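Local coordinates for protein ORF 37 (Human herpesvirus 8 type M, PDB 3FHD) that cleaves double-stranded and single-stranded DNA as a viral endonuclease and exonuclease, processing branched replication intermediates into unit-length genomes for packaging, at residues Pro79-Leu84 against Trp495-Leu500; Arg432-Gln437 against Val453-Leu458. One frame throughout, in Å; residues are numbered along the deposited sequence.

Contact 1. Residues Pro79-Leu84 against Trp495-Leu500; sequences PSMPAL and WDFSYL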
loop_
_atom_site.group_PDB
_atom_site.type_symbol
_atom_site.label_atom_id
_atom_site.label_comp_id
_atom_site.label_asym_id
_atom_site.label_seq_id
_atom_site.Cartn_x
_atom_site.Cartn_y
_atom_site.Cartn_z
ATOM N N PRO A 79 -7.996 24.084 14.555
ATOM C CA PRO A 79 -7.445 23.456 13.345
ATOM C C PRO A 79 -8.304 22.326 12.756
ATOM O O PRO A 79 -8.880 21.501 13.484
ATOM C CB PRO A 79 -6.084 22.924 13.813
ATOM C CG PRO A 79 -5.745 23.747 14.965
ATOM C CD PRO A 79 -7.054 23.974 15.678
ATOM N N SER A 80 -8.377 22.318 11.431
ATOM C CA SER A 80 -9.208 21.406 10.665
ATOM C C SER A 80 -8.323 20.475 9.803
ATOM O O SER A 80 -7.219 20.865 9.414
ATOM C CB SER A 80 -10.100 22.253 9.753
ATOM O OG SER A 80 -10.865 21.461 8.881
ATOM N N MET A 81 -8.811 19.265 9.517
ATOM C CA MET A 81 -8.234 18.404 8.482
ATOM C C MET A 81 -9.117 18.426 7.222
ATOM O O MET A 81 -10.359 18.428 7.339
ATOM C CB MET A 81 -8.054 16.978 8.997
ATOM C CG MET A 81 -7.111 16.867 10.205
ATOM S SD MET A 81 -5.329 17.053 9.843
ATOM C CE MET A 81 -4.978 15.414 9.193
ATOM N N PRO A 82 -8.500 18.430 6.023
ATOM C CA PRO A 82 -7.071 18.188 5.776
ATOM C C PRO A 82 -6.122 19.404 5.878
ATOM O O PRO A 82 -4.930 19.246 5.598
ATOM C CB PRO A 82 -7.089 17.670 4.353
ATOM C CG PRO A 82 -8.192 18.506 3.703
ATOM C CD PRO A 82 -9.232 18.680 4.760
ATOM N N ALA A 83 -6.622 20.591 6.249
ATOM C CA ALA A 83 -5.827 21.821 6.183
ATOM C C ALA A 83 -4.521 21.749 6.983
ATOM O O ALA A 83 -3.481 22.215 6.527
ATOM C CB ALA A 83 -6.678 23.084 6.601
ATOM N N LEU A 84 -4.577 21.186 8.185
ATOM C CA LEU A 84 -3.361 21.130 9.015
ATOM C C LEU A 84 -2.313 20.130 8.429
ATOM O O LEU A 84 -1.099 20.345 8.523
ATOM C CB LEU A 84 -3.747 20.806 10.468
ATOM C CG LEU A 84 -2.650 20.766 11.525
ATOM C CD1 LEU A 84 -1.785 22.045 11.493
ATOM C CD2 LEU A 84 -3.263 20.518 12.918
ATOM N N TRP A 495 -9.337 20.641 17.801
ATOM C CA TRP A 495 -9.672 20.048 16.505
ATOM C C TRP A 495 -11.103 20.408 16.103
ATOM O O TRP A 495 -12.031 20.291 16.932
ATOM C CB TRP A 495 -9.574 18.517 16.563
ATOM C CG TRP A 495 -8.228 17.971 16.896
ATOM C CD1 TRP A 495 -7.799 17.506 18.107
ATOM C CD2 TRP A 495 -7.139 17.799 15.989
ATOM N NE1 TRP A 495 -6.505 17.042 18.013
ATOM C CE2 TRP A 495 -6.068 17.221 16.725
ATOM C CE3 TRP A 495 -6.963 18.069 14.616
ATOM C CZ2 TRP A 495 -4.833 16.922 16.146
ATOM C CZ3 TRP A 495 -5.717 17.766 14.027
ATOM C CH2 TRP A 495 -4.674 17.197 14.793
ATOM N N ASP A 496 -11.263 20.855 14.856
ATOM C CA ASP A 496 -12.567 21.085 14.252
ATOM C C ASP A 496 -12.716 20.024 13.177
ATOM O O ASP A 496 -12.133 20.136 12.097
ATOM C CB ASP A 496 -12.675 22.520 13.687
ATOM C CG ASP A 496 -14.021 22.799 12.993
ATOM O OD1 ASP A 496 -14.667 21.853 12.504
ATOM O OD2 ASP A 496 -14.449 23.974 12.937
ATOM N N PHE A 497 -13.464 18.965 13.489
ATOM C CA PHE A 497 -13.595 17.835 12.573
ATOM C C PHE A 497 -14.878 17.909 11.696
ATOM O O PHE A 497 -15.235 16.931 11.012
ATOM C CB PHE A 497 -13.516 16.503 13.348
ATOM C CG PHE A 497 -12.133 16.172 13.895
ATOM C CD1 PHE A 497 -10.986 16.308 13.101
ATOM C CD2 PHE A 497 -11.992 15.679 15.197
ATOM C CE1 PHE A 497 -9.712 15.971 13.606
ATOM C CE2 PHE A 497 -10.742 15.340 15.708
ATOM C CZ PHE A 497 -9.600 15.484 14.917
ATOM N N SER A 498 -15.545 19.072 11.711
ATOM C CA SER A 498 -16.670 19.363 10.795
ATOM C C SER A 498 -16.381 18.930 9.357
ATOM O O SER A 498 -17.144 18.151 8.772
ATOM C CB SER A 498 -17.033 20.859 10.808
ATOM O OG SER A 498 -17.328 21.304 12.121
ATOM N N TYR A 499 -15.274 19.417 8.797
ATOM C CA TYR A 499 -14.936 19.125 7.401
ATOM C C TYR A 499 -14.630 17.647 7.187
ATOM O O TYR A 499 -15.007 17.069 6.163
ATOM C CB TYR A 499 -13.766 19.995 6.892
ATOM C CG TYR A 499 -13.622 19.950 5.379
ATOM C CD1 TYR A 499 -14.361 20.821 4.561
ATOM C CD2 TYR A 499 -12.785 19.020 4.764
ATOM C CE1 TYR A 499 -14.255 20.774 3.161
ATOM C CE2 TYR A 499 -12.666 18.959 3.368
ATOM C CZ TYR A 499 -13.403 19.843 2.575
ATOM O OH TYR A 499 -13.288 19.792 1.205
ATOM N N LEU A 500 -13.939 17.049 8.160
ATOM C CA LEU A 500 -13.496 15.653 8.081
ATOM C C LEU A 500 -14.661 14.666 7.980
ATOM O O LEU A 500 -14.634 13.737 7.155
ATOM C CB LEU A 500 -12.605 15.310 9.283
ATOM C CG LEU A 500 -11.706 14.080 9.182
ATOM C CD1 LEU A 500 -10.598 14.332 8.172
ATOM C CD2 LEU A 500 -11.120 13.719 10.543
HETATM O O HOH W 1 -12.032 18.702 9.470
#
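Met81 has more surface covered by Trp495-Leu500 than any other residue of Pro79-Leu84: its CB lies 3.8 Å from Leu500 CD1, and its CG meets CZ3 of Trp495 and comes to the edge of the Phe497 ring, near its plane. Its chain bends at chi2 and chi3, and Phe59, Ile237 and Trp482 also touch it. Leu84 crosses Trp495 at about a right angle, with its CD2 3.9 Å from the indole CZ3. Trp495 starts out pointing away, with CG anti to its carbonyl carbon (chi1 -61°), yet CZ3 and CH2 of its ring come up against Leu84 CD2. One nearly straight bond, Asp496 N to Pro79 O at 2.8 Å, ties the backbones together beside this buried apolar patch.

The other side is wetter and more polar. A water bridges the backbones with four hydrogen bonds, donating to Met81 O at 2.7 Å and to Asp496 O, accepting from Leu500 N at 2.8 Å, and pairing with Ser80 OG. The exposed Tyr499 lays CD2 3.6 Å from CD of Pro82, a close apolar touch at a residue that follows a cis peptide. Asp496 OD1 accepts from Ser498 N, an Asx turn, and also from Ser498 OG; the turn leads into the short, weakly bonded C-terminal helix 498-502, packed here on the loop entering helix 83-100.

Contact 2. Residues Arg432-Gln437 against Val453-Leu458; sequences RKRGYQ and VEIPTL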
loop_
_atom_site.group_PDB
_atom_site.type_symbol
_atom_site.label_atom_id
_atom_site.label_comp_id
_atom_site.label_asym_id
_atom_site.label_seq_id
_atom_site.Cartn_x
_atom_site.Cartn_y
_atom_site.Cartn_z
ATOM N N ARG A 432 11.585 -20.862 -4.809
ATOM C CA ARG A 432 12.497 -21.932 -4.432
ATOM C C ARG A 432 13.952 -21.454 -4.285
ATOM O O ARG A 432 14.375 -20.462 -4.902
ATOM C CB ARG A 432 12.387 -23.133 -5.388
ATOM C CG ARG A 432 13.038 -22.941 -6.766
ATOM C CD ARG A 432 13.052 -24.267 -7.540
ATOM N NE ARG A 432 13.637 -24.141 -8.889
ATOM C CZ ARG A 432 14.940 -24.061 -9.151
ATOM N NH1 ARG A 432 15.838 -24.059 -8.167
ATOM N NH2 ARG A 432 15.362 -23.986 -10.418
ATOM N N LYS A 433 14.700 -22.151 -3.430
ATOM C CA LYS A 433 16.127 -21.921 -3.312
ATOM C C LYS A 433 16.855 -22.251 -4.620
ATOM O O LYS A 433 16.470 -23.173 -5.362
ATOM C CB LYS A 433 16.718 -22.748 -2.163
ATOM C CG LYS A 433 16.244 -22.360 -0.740
ATOM C CD LYS A 433 16.497 -20.855 -0.430
ATOM C CE LYS A 433 16.311 -20.543 1.071
ATOM N NZ LYS A 433 16.469 -19.073 1.370
ATOM N N ARG A 434 17.909 -21.488 -4.891
ATOM C CA ARG A 434 18.863 -21.828 -5.947
ATOM C C ARG A 434 19.711 -23.015 -5.536
ATOM O O ARG A 434 20.090 -23.149 -4.370
ATOM C CB ARG A 434 19.771 -20.650 -6.261
ATOM C CG ARG A 434 19.072 -19.542 -6.922
ATOM C CD ARG A 434 20.070 -18.424 -7.139
ATOM N NE ARG A 434 19.405 -17.190 -7.534
ATOM C CZ ARG A 434 19.444 -16.701 -8.769
ATOM N NH1 ARG A 434 20.131 -17.358 -9.715
ATOM N NH2 ARG A 434 18.813 -15.565 -9.055
ATOM N N GLY A 435 19.980 -23.897 -6.491
ATOM C CA GLY A 435 20.751 -25.095 -6.223
ATOM C C GLY A 435 22.050 -25.044 -6.981
ATOM O O GLY A 435 22.291 -24.118 -7.774
ATOM N N TYR A 436 22.875 -26.061 -6.759
ATOM C CA TYR A 436 24.188 -26.128 -7.370
ATOM C C TYR A 436 24.155 -26.206 -8.891
ATOM O O TYR A 436 25.055 -25.710 -9.544
ATOM C CB TYR A 436 25.001 -27.272 -6.766
ATOM C CG TYR A 436 25.419 -26.974 -5.340
ATOM C CD1 TYR A 436 26.674 -26.413 -5.067
ATOM C CD2 TYR A 436 24.546 -27.219 -4.271
ATOM C CE1 TYR A 436 27.055 -26.127 -3.760
ATOM C CE2 TYR A 436 24.915 -26.930 -2.964
ATOM C CZ TYR A 436 26.180 -26.385 -2.725
ATOM O OH TYR A 436 26.559 -26.093 -1.436
ATOM N N GLN A 437 23.091 -26.789 -9.436
ATOM C CA GLN A 437 22.968 -27.011 -10.875
ATOM C C GLN A 437 22.135 -25.929 -11.607
ATOM O O GLN A 437 21.963 -26.006 -12.822
ATOM C CB GLN A 437 22.385 -28.396 -11.133
ATOM C CG GLN A 437 23.269 -29.543 -10.612
ATOM C CD GLN A 437 22.722 -30.886 -10.980
ATOM O OE1 GLN A 437 22.433 -31.146 -12.153
ATOM N NE2 GLN A 437 22.614 -31.783 -9.988
ATOM N N VAL A 453 18.705 -13.412 -5.172
ATOM C CA VAL A 453 17.272 -13.635 -4.888
ATOM C C VAL A 453 16.814 -15.053 -5.302
ATOM O O VAL A 453 17.302 -15.614 -6.310
ATOM C CB VAL A 453 16.349 -12.532 -5.517
ATOM C CG1 VAL A 453 16.388 -12.554 -7.043
ATOM C CG2 VAL A 453 14.907 -12.664 -5.029
ATOM N N GLU A 454 15.885 -15.618 -4.521
ATOM C CA GLU A 454 15.255 -16.912 -4.831
ATOM C C GLU A 454 14.560 -16.935 -6.202
ATOM O O GLU A 454 14.187 -15.901 -6.757
ATOM C CB GLU A 454 14.261 -17.291 -3.741
ATOM C CG GLU A 454 14.898 -17.555 -2.399
ATOM C CD GLU A 454 15.141 -16.286 -1.553
ATOM O OE1 GLU A 454 14.944 -15.114 -2.019
ATOM O OE2 GLU A 454 15.548 -16.486 -0.387
ATOM N N ILE A 455 14.380 -18.135 -6.729
ATOM C CA ILE A 455 13.737 -18.346 -8.027
ATOM C C ILE A 455 12.205 -18.455 -7.905
ATOM O O ILE A 455 11.720 -19.303 -7.157
ATOM C CB ILE A 455 14.319 -19.629 -8.681
ATOM C CG1 ILE A 455 15.786 -19.396 -9.104
ATOM C CG2 ILE A 455 13.457 -20.133 -9.857
ATOM C CD1 ILE A 455 16.543 -20.713 -9.431
ATOM N N PRO A 456 11.447 -17.620 -8.656
ATOM C CA PRO A 456 9.982 -17.758 -8.665
ATOM C C PRO A 456 9.510 -19.022 -9.382
ATOM O O PRO A 456 10.019 -19.374 -10.465
ATOM C CB PRO A 456 9.493 -16.501 -9.382
ATOM C CG PRO A 456 10.651 -16.062 -10.231
ATOM C CD PRO A 456 11.909 -16.529 -9.538
ATOM N N THR A 457 8.540 -19.689 -8.768
ATOM C CA THR A 457 8.015 -20.950 -9.268
ATOM C C THR A 457 6.538 -20.865 -9.653
ATOM O O THR A 457 6.095 -21.550 -10.575
ATOM C CB THR A 457 8.151 -22.086 -8.213
ATOM O OG1 THR A 457 7.443 -21.691 -7.032
ATOM C CG2 THR A 457 9.621 -22.363 -7.869
ATOM N N LEU A 458 5.785 -20.036 -8.935
ATOM C CA LEU A 458 4.336 -20.026 -9.042
ATOM C C LEU A 458 3.812 -18.639 -8.734
ATOM O O LEU A 458 4.305 -17.974 -7.813
ATOM C CB LEU A 458 3.768 -21.019 -8.039
ATOM C CG LEU A 458 2.288 -21.409 -7.999
ATOM C CD1 LEU A 458 1.930 -22.312 -9.187
ATOM C CD2 LEU A 458 2.025 -22.145 -6.660
#
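Arg432 and Ile455 face each other as an antiparallel hydrogen-bonded pair, Arg432 N giving to Ile455 O at 2.8 Å and Ile455 N returning a bond to Arg432 O at 3.0 Å. Their side chains run side by side on one face of the sheet, so that Ile455 CD1 sits over a face of the Arg432 guanidinium, 3.6 Å from NH2. Farther back, Arg432 CG rests 3.6 Å from Thr457 CG2. The charged end of this arginine is held by salt bridges to Asp438 and Asp369.

Arg434 crosses Ile455 at about a right angle, its CG packing on CD1. Its chain is extended from CG to NE, and the guanidinium takes Val453 O side-on, NE at 2.9 Å and NH2 at 3.1 Å, with the oxygen in the guanidinium plane. On the exposed side Lys433, bent at chi2, runs alongside Glu454 to a salt bridge whose hydrogen bond, NZ to OE2 at 3.3 Å, is weak.

Two arginines thus do different work: one offers Ile455 a flat face while its charge is met by aspartates, and the other spends two N-H groups on one carbonyl, tying the loop that follows strand 423-432 to the residue two before Ile455, beyond the Arg432-Ile455 pair.

Contacts 1 and 2 lie on opposite sides of the centre of the chain, their own centres about 51 Å apart and their nearest atoms about 37 Å apart. Along the sequence, contact 2 is nested inside the long loop that contact 1 closes: 79-84 and 495-500 bring the start of helix 83-100 against the C-terminal end of the modelled chain, whereas 432-437 and 453-458 join the end of strand 423-432, and the loop after it, to the start of its neighbour 455-464 in the mixed sheet. Contact 1 lies away from the magnesium site of Asp243, Glu266 and Ile267. In contact 2 the side chain of Val453 is about 11 Å from that of Ile267 and about 9 Å from that of Glu206, which binds magnesium in a structure of this protein but not in this model.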